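Local coordinates for protein cytochrome P450 RhF (Acinetobacter radioresistens, PDB 6RO8) that forms the heme domain of a class VII cytochrome P450 that probably acts as a monooxygenase and can work as a peroxygenase, at residues Asp32-Pro37 against Ala416-Arg421; Asp41-Leu46 against Val344-Asn349; Glu123-Leu128 against Glu253-Asn258. All coordinates share one frame; numbering follows the deposited sequence.

Contact 1 of 3, residues Asp32-Pro37 against Ala416-Arg421. With HIS (histidine), chain C.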
loop_
_atom_site.group_PDB
_atom_site.type_symbol
_atom_site.label_atom_id
_atom_site.label_comp_id
_atom_site.label_asym_id
_atom_site.label_seq_id
_atom_site.Cartn_x
_atom_site.Cartn_y
_atom_site.Cartn_z
ATOM N N ASP A 32 -10.584 17.457 4.554
ATOM C CA ASP A 32 -9.693 17.354 3.404
ATOM C C ASP A 32 -8.469 16.520 3.773
ATOM O O ASP A 32 -7.653 16.931 4.611
ATOM C CB ASP A 32 -9.275 18.743 2.924
ATOM C CG ASP A 32 -8.566 18.709 1.587
ATOM O OD1 ASP A 32 -8.279 17.605 1.076
ATOM O OD2 ASP A 32 -8.307 19.795 1.032
ATOM N N MET A 33 -8.320 15.372 3.110
ATOM C CA MET A 33 -7.163 14.521 3.367
ATOM C C MET A 33 -5.843 15.174 2.949
ATOM O O MET A 33 -4.785 14.773 3.444
ATOM C CB MET A 33 -7.343 13.174 2.678
ATOM C CG MET A 33 -8.325 12.311 3.416
ATOM S SD MET A 33 -8.669 10.777 2.547
ATOM C CE MET A 33 -9.481 9.784 3.806
ATOM N N PHE A 34 -5.868 16.185 2.089
ATOM C CA PHE A 34 -4.632 16.852 1.715
ATOM C C PHE A 34 -4.305 18.032 2.623
ATOM O O PHE A 34 -3.269 18.677 2.438
ATOM C CB PHE A 34 -4.700 17.273 0.246
ATOM C CG PHE A 34 -4.811 16.109 -0.694
ATOM C CD1 PHE A 34 -3.681 15.426 -1.100
ATOM C CD2 PHE A 34 -6.055 15.680 -1.151
ATOM C CE1 PHE A 34 -3.783 14.323 -1.955
ATOM C CE2 PHE A 34 -6.162 14.582 -2.005
ATOM C CZ PHE A 34 -5.027 13.899 -2.404
ATOM N N ALA A 35 -5.133 18.302 3.625
ATOM C CA ALA A 35 -4.802 19.337 4.581
ATOM C C ALA A 35 -3.765 18.814 5.577
ATOM O O ALA A 35 -3.470 17.618 5.638
ATOM C CB ALA A 35 -6.062 19.818 5.294
ATOM N N VAL A 36 -3.215 19.741 6.368
ATOM C CA VAL A 36 -2.068 19.408 7.203
ATOM C C VAL A 36 -2.341 18.286 8.219
ATOM O O VAL A 36 -1.490 17.421 8.365
ATOM C CB VAL A 36 -1.545 20.700 7.922
ATOM C CG1 VAL A 36 -0.463 20.334 8.929
ATOM C CG2 VAL A 36 -1.031 21.699 6.901
ATOM N N PRO A 37 -3.475 18.308 8.933
ATOM C CA PRO A 37 -3.627 17.278 9.995
ATOM C C PRO A 37 -3.588 15.862 9.471
ATOM O O PRO A 37 -2.794 15.060 9.983
ATOM C CB PRO A 37 -4.981 17.626 10.627
ATOM C CG PRO A 37 -5.221 19.049 10.232
ATOM C CD PRO A 37 -4.619 19.215 8.889
ATOM N N ALA A 416 2.074 13.670 -0.825
ATOM C CA ALA A 416 0.698 13.977 -0.446
ATOM C C ALA A 416 -0.257 13.127 -1.272
ATOM O O ALA A 416 -0.350 13.284 -2.491
ATOM C CB ALA A 416 0.412 15.460 -0.624
ATOM N N ASN A 417 -0.945 12.205 -0.608
ATOM C CA ASN A 417 -1.940 11.364 -1.250
ATOM C C ASN A 417 -2.860 10.871 -0.137
ATOM O O ASN A 417 -2.656 11.184 1.034
ATOM C CB ASN A 417 -1.274 10.234 -2.054
ATOM C CG ASN A 417 -0.746 9.115 -1.166
ATOM O OD1 ASN A 417 -1.379 8.057 -1.030
ATOM N ND2 ASN A 417 0.397 9.344 -0.545
ATOM N N THR A 418 -3.891 10.121 -0.503
ATOM C CA THR A 418 -4.903 9.740 0.476
ATOM C C THR A 418 -4.658 8.394 1.128
ATOM O O THR A 418 -5.146 8.179 2.238
ATOM C CB THR A 418 -6.299 9.696 -0.176
ATOM O OG1 THR A 418 -6.349 8.610 -1.123
ATOM C CG2 THR A 418 -6.620 11.018 -0.828
ATOM N N SER A 419 -3.924 7.499 0.472
ATOM C CA SER A 419 -3.972 6.081 0.788
ATOM C C SER A 419 -2.634 5.480 1.200
ATOM O O SER A 419 -2.610 4.551 2.017
ATOM C CB SER A 419 -4.513 5.311 -0.419
ATOM O OG SER A 419 -5.901 5.582 -0.544
ATOM N N PHE A 420 -1.524 5.981 0.671
ATOM C CA PHE A 420 -0.219 5.429 0.973
ATOM C C PHE A 420 0.579 6.416 1.816
ATOM O O PHE A 420 0.385 7.629 1.731
ATOM C CB PHE A 420 0.519 5.061 -0.317
ATOM C CG PHE A 420 -0.248 4.114 -1.190
ATOM C CD1 PHE A 420 -0.176 2.753 -0.984
ATOM C CD2 PHE A 420 -1.046 4.581 -2.214
ATOM C CE1 PHE A 420 -0.879 1.875 -1.787
ATOM C CE2 PHE A 420 -1.745 3.705 -3.017
ATOM C CZ PHE A 420 -1.663 2.351 -2.799
ATOM N N ARG A 421 1.458 5.876 2.664
ATOM C CA ARG A 421 2.146 6.688 3.664
ATOM C C ARG A 421 3.498 6.079 4.019
ATOM O O ARG A 421 3.583 4.937 4.492
ATOM C CB ARG A 421 1.296 6.854 4.924
ATOM C CG ARG A 421 1.897 7.861 5.869
ATOM C CD ARG A 421 0.975 8.249 7.011
ATOM N NE ARG A 421 1.655 9.180 7.913
ATOM C CZ ARG A 421 1.800 10.486 7.684
ATOM N NH1 ARG A 421 1.289 11.039 6.591
ATOM N NH2 ARG A 421 2.443 11.252 8.559
HETATM N N HIS C . -1.422 -0.575 -4.674
HETATM C CA HIS C . -1.688 -1.073 -3.329
HETATM C C HIS C . -0.460 -1.761 -2.741
HETATM O O HIS C . -0.546 -2.347 -1.653
HETATM C CB HIS C . -2.875 -2.038 -3.340
HETATM C CG HIS C . -2.891 -2.963 -4.516
HETATM N ND1 HIS C . -3.015 -4.331 -4.385
HETATM C CD2 HIS C . -2.796 -2.720 -5.844
HETATM C CE1 HIS C . -2.997 -4.889 -5.584
HETATM N NE2 HIS C . -2.865 -3.933 -6.486
HETATM O OXT HIS C . 0.619 -1.742 -3.335
#
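Met-33 and Phe-34, from the turn ahead of helix 36-40, pack on the loop Ala-416 to Arg-421, which by its place late in the cytochrome P450 fold corresponds to the region often called substrate recognition site 6. The evidence for direct contact is all van der Waals. The SD atom of Met-33, at the end of a chain extended beyond CG, lies 3.8 Å from CB of Thr-418, and the two side chains cross at about a right angle. Phe-34 brings the far end of its ring: CZ approaches CG2 of Thr-418 at 3.6 Å, while CE1 lies 3.6 Å from O of Ala-416, which sits at the ring edge, near its plane. With chi1 at 68°, OG1 of Thr-418 stands between the backbone N and the carbonyl carbon; CG2 is thereby anti to that carbon and faces Phe-34.

A side-chain acceptor braces each segment. OD1 of Asp-32 takes N of Phe-34 at 3.0 Å, closing an Asx turn, with OD1 met from well above the carboxylate plane. OD1 of Asn-417 accepts two amides, N of Phe-420 on an in-plane lone pair at 2.7 Å and N of Ser-419 from above the plane at 3.0 Å; its ND2 returns a bond to O of Phe-420 at 2.8 Å and another to O of Leu-415. Gln-39 spans the segments, its NE2 bonding to O of both Met-33 and Asn-417.

On the inner side of the loop, CE1 of Phe-420 meets CA of the bound histidine at 3.4 Å, edge on, and Trp-202 packs edge-to-face with this ring. The four bonds on the buried amide of Asn-417 should fix the backbone that carries Phe-420 into the pocket, while the direct contact with Met-33 and Phe-34 is apolar, supplemented by Gln-39.

Contact 2 of 3, residues Asp41-Leu46 against Val344-Asn349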
loop_
_atom_site.group_PDB
_atom_site.type_symbol
_atom_site.label_atom_id
_atom_site.label_comp_id
_atom_site.label_asym_id
_atom_site.label_seq_id
_atom_site.Cartn_x
_atom_site.Cartn_y
_atom_site.Cartn_z
ATOM N N ASP A 41 -0.659 13.076 10.394
ATOM C CA ASP A 41 -1.043 11.903 11.169
ATOM C C ASP A 41 -2.486 11.531 10.846
ATOM O O ASP A 41 -3.410 12.100 11.438
ATOM C CB ASP A 41 -0.888 12.186 12.666
ATOM C CG ASP A 41 -0.978 10.929 13.527
ATOM O OD1 ASP A 41 -1.692 9.961 13.151
ATOM O OD2 ASP A 41 -0.346 10.921 14.608
ATOM N N PRO A 42 -2.728 10.582 9.932
ATOM C CA PRO A 42 -4.126 10.282 9.545
ATOM C C PRO A 42 -4.986 9.784 10.693
ATOM O O PRO A 42 -6.128 10.235 10.828
ATOM C CB PRO A 42 -3.995 9.220 8.448
ATOM C CG PRO A 42 -2.547 9.014 8.215
ATOM C CD PRO A 42 -1.734 9.754 9.236
ATOM N N ALA A 43 -4.479 8.867 11.528
ATOM C CA ALA A 43 -5.286 8.383 12.642
ATOM C C ALA A 43 -5.552 9.480 13.657
ATOM O O ALA A 43 -6.646 9.541 14.232
ATOM C CB ALA A 43 -4.609 7.205 13.327
ATOM N N LEU A 44 -4.576 10.353 13.892
ATOM C CA LEU A 44 -4.794 11.418 14.859
ATOM C C LEU A 44 -5.829 12.417 14.345
ATOM O O LEU A 44 -6.678 12.892 15.107
ATOM C CB LEU A 44 -3.461 12.097 15.194
ATOM C CG LEU A 44 -3.489 13.236 16.222
ATOM C CD1 LEU A 44 -4.076 12.764 17.559
ATOM C CD2 LEU A 44 -2.110 13.844 16.399
ATOM N N ALA A 45 -5.801 12.710 13.044
ATOM C CA ALA A 45 -6.742 13.652 12.460
ATOM C C ALA A 45 -8.183 13.170 12.577
ATOM O O ALA A 45 -9.105 13.988 12.554
ATOM C CB ALA A 45 -6.368 13.907 10.996
ATOM N N LEU A 46 -8.401 11.864 12.715
ATOM C CA LEU A 46 -9.746 11.311 12.795
ATOM C C LEU A 46 -10.120 10.922 14.221
ATOM O O LEU A 46 -11.170 10.311 14.446
ATOM C CB LEU A 46 -9.876 10.122 11.837
ATOM C CG LEU A 46 -9.815 10.673 10.396
ATOM C CD1 LEU A 46 -9.440 9.636 9.336
ATOM C CD2 LEU A 46 -11.115 11.426 10.029
ATOM N N VAL A 344 -10.827 4.243 6.365
ATOM C CA VAL A 344 -9.551 4.791 6.855
ATOM C C VAL A 344 -8.948 3.786 7.834
ATOM O O VAL A 344 -9.119 3.881 9.050
ATOM C CB VAL A 344 -9.709 6.177 7.464
ATOM C CG1 VAL A 344 -8.333 6.722 7.832
ATOM C CG2 VAL A 344 -10.358 7.078 6.484
ATOM N N SER A 345 -8.187 2.832 7.283
ATOM C CA SER A 345 -7.657 1.734 8.088
ATOM C C SER A 345 -6.645 2.202 9.136
ATOM O O SER A 345 -6.556 1.596 10.209
ATOM C CB SER A 345 -7.032 0.677 7.185
ATOM O OG SER A 345 -6.341 1.285 6.124
ATOM N N ALA A 346 -5.867 3.252 8.853
ATOM C CA ALA A 346 -5.064 3.862 9.910
ATOM C C ALA A 346 -5.929 4.240 11.108
ATOM O O ALA A 346 -5.538 4.026 12.259
ATOM C CB ALA A 346 -4.338 5.097 9.377
ATOM N N SER A 347 -7.117 4.790 10.852
ATOM C CA SER A 347 -8.016 5.179 11.931
ATOM C C SER A 347 -8.553 3.960 12.658
ATOM O O SER A 347 -8.656 3.954 13.893
ATOM C CB SER A 347 -9.167 6.006 11.369
ATOM O OG SER A 347 -10.104 6.280 12.381
ATOM N N ALA A 348 -8.931 2.931 11.894
ATOM C CA ALA A 348 -9.486 1.728 12.497
ATOM C C ALA A 348 -8.452 1.037 13.371
ATOM O O ALA A 348 -8.791 0.434 14.402
ATOM C CB ALA A 348 -9.972 0.779 11.408
ATOM N N ASN A 349 -7.182 1.106 12.959
ATOM C CA ASN A 349 -6.099 0.489 13.701
ATOM C C ASN A 349 -5.742 1.273 14.949
ATOM O O ASN A 349 -5.043 0.732 15.817
ATOM C CB ASN A 349 -4.876 0.321 12.810
ATOM C CG ASN A 349 -5.103 -0.701 11.705
ATOM O OD1 ASN A 349 -6.084 -1.462 11.740
ATOM N ND2 ASN A 349 -4.177 -0.755 10.733
#
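OG of Ser-347 is gripped by O of Thr-67 and NH1 of Arg-50. Anti to the backbone N (chi1 174°), this OG lies beside CB of Leu-46, 3.9 Å away. Arg-50 NH1 also bonds to O of Ala-43, so one nitrogen bridges the carbonyl of Ala-43 and the hydroxyl of Ser-347, at the point where the two backbones run closest, the CA atoms of these residues 4.3 Å apart.

Small side chains line this approach. CB of Ala-43 sits 3.5 Å from O of Ala-346, and CB of Pro-42 is 4.2 Å from CB of Ala-346. At the other end Leu-46 and Val-344 reach toward each other tip to tip, CD1 of the leucine 3.5 Å from CG1 of the valine.

The short, weakly bonded helix 42-45 begins with a capping bond from N of Leu-44 to OD1 of Asp-41, 3.0 Å long with an N-H...acceptor angle of 158°. Helix 345-349 directly follows strand 340-343 and fits the K' helix of the P450 fold; here it is packed against the N-terminal A-helix region, joining the start of the chain to the end of that strand, the central one of the five-stranded sheet.

Contact 3 of 3, residues Glu123-Leu128 against Glu253-Asn258. With HEM (protoporphyrin IX containing Fe), chain B.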
loop_
_atom_site.group_PDB
_atom_site.type_symbol
_atom_site.label_atom_id
_atom_site.label_comp_id
_atom_site.label_asym_id
_atom_site.label_seq_id
_atom_site.Cartn_x
_atom_site.Cartn_y
_atom_site.Cartn_z
ATOM N N GLU A 123 -13.036 -13.958 -7.410
ATOM C CA GLU A 123 -12.520 -15.160 -6.751
ATOM C C GLU A 123 -12.022 -16.216 -7.739
ATOM O O GLU A 123 -10.996 -16.846 -7.492
ATOM C CB GLU A 123 -13.578 -15.783 -5.844
ATOM C CG GLU A 123 -13.698 -15.165 -4.460
ATOM C CD GLU A 123 -12.393 -15.099 -3.682
ATOM O OE1 GLU A 123 -11.407 -15.742 -4.074
ATOM O OE2 GLU A 123 -12.355 -14.400 -2.656
ATOM N N ARG A 124 -12.759 -16.469 -8.823
ATOM C CA ARG A 124 -12.270 -17.362 -9.873
ATOM C C ARG A 124 -10.866 -16.973 -10.307
ATOM O O ARG A 124 -9.982 -17.827 -10.405
ATOM C CB ARG A 124 -13.202 -17.334 -11.082
ATOM C CG ARG A 124 -13.676 -18.679 -11.542
ATOM C CD ARG A 124 -14.542 -18.527 -12.766
ATOM N NE ARG A 124 -15.908 -18.146 -12.439
ATOM C CZ ARG A 124 -16.723 -17.492 -13.265
ATOM N NH1 ARG A 124 -16.311 -17.146 -14.479
ATOM N NH2 ARG A 124 -17.962 -17.202 -12.890
ATOM N N ARG A 125 -10.637 -15.682 -10.550
ATOM C CA ARG A 125 -9.304 -15.216 -10.923
ATOM C C ARG A 125 -8.319 -15.373 -9.769
ATOM O O ARG A 125 -7.192 -15.845 -9.958
ATOM C CB ARG A 125 -9.376 -13.762 -11.379
ATOM C CG ARG A 125 -8.194 -13.313 -12.195
ATOM C CD ARG A 125 -8.414 -11.896 -12.673
ATOM N NE ARG A 125 -9.509 -11.803 -13.632
ATOM C CZ ARG A 125 -10.106 -10.665 -13.974
ATOM N NH1 ARG A 125 -9.713 -9.523 -13.428
ATOM N NH2 ARG A 125 -11.091 -10.668 -14.870
ATOM N N ARG A 126 -8.723 -14.982 -8.558
ATOM C CA ARG A 126 -7.863 -15.187 -7.400
ATOM C C ARG A 126 -7.632 -16.672 -7.158
ATOM O O ARG A 126 -6.486 -17.139 -7.147
ATOM C CB ARG A 126 -8.468 -14.527 -6.157
ATOM C CG ARG A 126 -7.622 -14.763 -4.910
ATOM C CD ARG A 126 -8.037 -13.902 -3.729
ATOM N NE ARG A 126 -7.136 -14.127 -2.595
ATOM C CZ ARG A 126 -6.861 -13.236 -1.640
ATOM N NH1 ARG A 126 -7.423 -12.030 -1.661
ATOM N NH2 ARG A 126 -6.024 -13.556 -0.655
ATOM N N ALA A 127 -8.723 -17.437 -6.974
ATOM C CA ALA A 127 -8.609 -18.850 -6.611
ATOM C C ALA A 127 -7.723 -19.601 -7.582
ATOM O O ALA A 127 -7.061 -20.570 -7.200
ATOM C CB ALA A 127 -9.987 -19.520 -6.540
ATOM N N LEU A 128 -7.659 -19.155 -8.829
ATOM C CA LEU A 128 -6.864 -19.855 -9.822
ATOM C C LEU A 128 -5.508 -19.190 -10.054
ATOM O O LEU A 128 -4.926 -19.339 -11.134
ATOM C CB LEU A 128 -7.650 -19.995 -11.132
ATOM C CG LEU A 128 -8.625 -21.194 -11.350
ATOM C CD1 LEU A 128 -7.962 -22.612 -11.304
ATOM C CD2 LEU A 128 -9.863 -21.125 -10.427
ATOM N N GLU A 253 -11.415 -16.639 -20.674
ATOM C CA GLU A 253 -12.618 -16.069 -20.082
ATOM C C GLU A 253 -12.288 -15.302 -18.802
ATOM O O GLU A 253 -12.699 -14.149 -18.642
ATOM C CB GLU A 253 -13.618 -17.178 -19.791
ATOM C CG GLU A 253 -15.042 -16.730 -19.660
ATOM C CD GLU A 253 -15.439 -16.352 -18.246
ATOM O OE1 GLU A 253 -14.592 -15.978 -17.402
ATOM O OE2 GLU A 253 -16.650 -16.473 -17.972
ATOM N N VAL A 254 -11.539 -15.924 -17.887
ATOM C CA VAL A 254 -11.392 -15.452 -16.515
ATOM C C VAL A 254 -10.176 -14.552 -16.418
ATOM O O VAL A 254 -10.261 -13.406 -15.966
ATOM C CB VAL A 254 -11.275 -16.656 -15.561
ATOM C CG1 VAL A 254 -10.955 -16.215 -14.134
ATOM C CG2 VAL A 254 -12.542 -17.490 -15.611
ATOM N N VAL A 255 -9.029 -15.097 -16.805
ATOM C CA VAL A 255 -7.770 -14.366 -16.806
ATOM C C VAL A 255 -7.666 -13.764 -18.204
ATOM O O VAL A 255 -7.109 -14.359 -19.129
ATOM C CB VAL A 255 -6.597 -15.275 -16.450
ATOM C CG1 VAL A 255 -5.259 -14.590 -16.632
ATOM C CG2 VAL A 255 -6.767 -15.757 -15.022
ATOM N N THR A 256 -8.277 -12.589 -18.370
ATOM C CA THR A 256 -8.494 -11.942 -19.657
ATOM C C THR A 256 -7.249 -11.201 -20.125
ATOM O O THR A 256 -6.327 -10.915 -19.354
ATOM C CB THR A 256 -9.650 -10.951 -19.562
ATOM O OG1 THR A 256 -9.205 -9.774 -18.877
ATOM C CG2 THR A 256 -10.804 -11.564 -18.802
ATOM N N ASP A 257 -7.244 -10.860 -21.410
ATOM C CA ASP A 257 -6.089 -10.165 -21.960
ATOM C C ASP A 257 -5.962 -8.765 -21.381
ATOM O O ASP A 257 -4.849 -8.311 -21.093
ATOM C CB ASP A 257 -6.169 -10.114 -23.485
ATOM C CG ASP A 257 -4.808 -9.893 -24.131
ATOM O OD1 ASP A 257 -3.855 -9.463 -23.431
ATOM O OD2 ASP A 257 -4.687 -10.159 -25.345
ATOM N N ASN A 258 -7.082 -8.060 -21.206
ATOM C CA ASN A 258 -7.008 -6.758 -20.549
ATOM C C ASN A 258 -6.556 -6.902 -19.110
ATOM O O ASN A 258 -5.781 -6.078 -18.609
ATOM C CB ASN A 258 -8.348 -6.037 -20.570
ATOM C CG ASN A 258 -8.298 -4.749 -19.775
ATOM O OD1 ASN A 258 -8.588 -4.728 -18.562
ATOM N ND2 ASN A 258 -7.905 -3.672 -20.438
HETATM C CHA HEM B . -4.603 -6.359 -1.842
HETATM C CHB HEM B . -2.003 -3.684 1.285
HETATM C CHC HEM B . 2.151 -5.675 -0.314
HETATM C CHD HEM B . -0.446 -7.959 -3.727
HETATM C C1A HEM B . -4.276 -5.444 -0.865
HETATM C C2A HEM B . -5.185 -4.578 -0.135
HETATM C C3A HEM B . -4.474 -3.848 0.717
HETATM C C4A HEM B . -3.072 -4.204 0.571
HETATM C CMA HEM B . -5.064 -2.802 1.686
HETATM C CAA HEM B . -6.721 -4.516 -0.298
HETATM C CBA HEM B . -7.318 -5.361 0.810
HETATM C CGA HEM B . -8.816 -5.444 0.697
HETATM O O1A HEM B . -9.394 -4.817 -0.224
HETATM O O2A HEM B . -9.423 -6.148 1.539
HETATM C C1B HEM B . -0.682 -4.051 1.189
HETATM C C2B HEM B . 0.373 -3.648 2.099
HETATM C C3B HEM B . 1.532 -4.187 1.648
HETATM C C4B HEM B . 1.240 -4.954 0.445
HETATM C CMB HEM B . 0.134 -2.748 3.342
HETATM C CAB HEM B . 2.959 -4.107 2.240
HETATM C CBB HEM B . 3.269 -3.632 3.446
HETATM C C1C HEM B . 1.818 -6.473 -1.387
HETATM C C2C HEM B . 2.714 -7.248 -2.228
HETATM C C3C HEM B . 1.962 -7.874 -3.163
HETATM C C4C HEM B . 0.590 -7.518 -2.942
HETATM C CMC HEM B . 4.244 -7.310 -2.028
HETATM C CAC HEM B . 2.344 -8.831 -4.325
HETATM C CBC HEM B . 3.605 -9.169 -4.599
HETATM C C1D HEM B . -1.784 -7.715 -3.543
HETATM C C2D HEM B . -2.854 -8.218 -4.371
HETATM C C3D HEM B . -4.001 -7.792 -3.854
HETATM C C4D HEM B . -3.704 -6.994 -2.670
HETATM C CMD HEM B . -2.712 -9.092 -5.636
HETATM C CAD HEM B . -5.391 -8.091 -4.459
HETATM C CBD HEM B . -5.978 -9.395 -3.939
HETATM C CGD HEM B . -7.470 -9.395 -4.183
HETATM O O1D HEM B . -7.978 -8.407 -4.754
HETATM O O2D HEM B . -8.166 -10.370 -3.804
HETATM N NA HEM B . -3.000 -5.174 -0.416
HETATM N NB HEM B . -0.118 -4.842 0.199
HETATM N NC HEM B . 0.533 -6.666 -1.863
HETATM N ND HEM B . -2.340 -6.974 -2.511
HETATM FE FE HEM B . -1.200 -5.931 -1.154
HETATM O O HOH W 1 -1.203 -4.222 -2.697
#
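Arg-124 and Arg-125 hold the loop leading into helix 257-270, which fits the start of the long distal helix of the P450 fold, from helix 121-127, which fits the C helix on the heme-propionate side. Three consecutive arginines of the helix serve three different partners.

Arg-125 reaches O of Val-254 with NE at 2.9 Å and an N-H...acceptor angle of 139°; NH2 adds a weak second bond to the same oxygen. This carbonyl is thus clasped by one side of the guanidinium, although NE stands above the carbonyl plane. The bend at chi3 (-67°) turns NE off the line of the otherwise extended chain, toward O of Val-254. NH1 of Arg-125 forms a salt bridge to Glu-116, so the charge is answered on the side not used by the loop.

The two methyls of Val-254 pack on the helix: CG1 lies 3.6 Å from N of Arg-125, and CG2 the same distance from CD of Arg-124. The latter side chain crosses the valine at about a right angle and continues to Glu-253, where NH1 is 3.6 Å from OE2. This salt bridge is long, and its two planes are 48° apart, which points to attraction between charges more than to a paired hydrogen bond at this rim of the contact.

Arg-126 leaves the helix away from the loop. The chain is extended from CG to NE; at its end NH1 lies 2.8 Å from O2D of the heme propionate, and the same NH1 also bonds to O of Gln-380. The heme iron binds a water at 2.3 Å, across from the axial ligand Cys-381.

How the contacts relate
Contacts 1 and 2 form one continuous packed region, their centres 11 Å apart: CE of Met-33 lies 3.9 Å from CG2 of Val-344, and NE of Arg-421 lies 3.7 Å from CD of Pro-42. Helices 36-40 and 42-45 follow each other directly, and contact 2 is nested in the loop that contact 1 closes. Contact 3 is also nested there but sits on the opposite side of the chain's centre, about 33 Å from either of the others between centres, with nearest atoms about 15 Å apart. The cofactor lies between them: contact 1 lends Phe-420 to the histidine pocket, contact 3 lends Arg-126 to the heme, and the side chain of Ala-346 in contact 2 is about 11 Å from the heme.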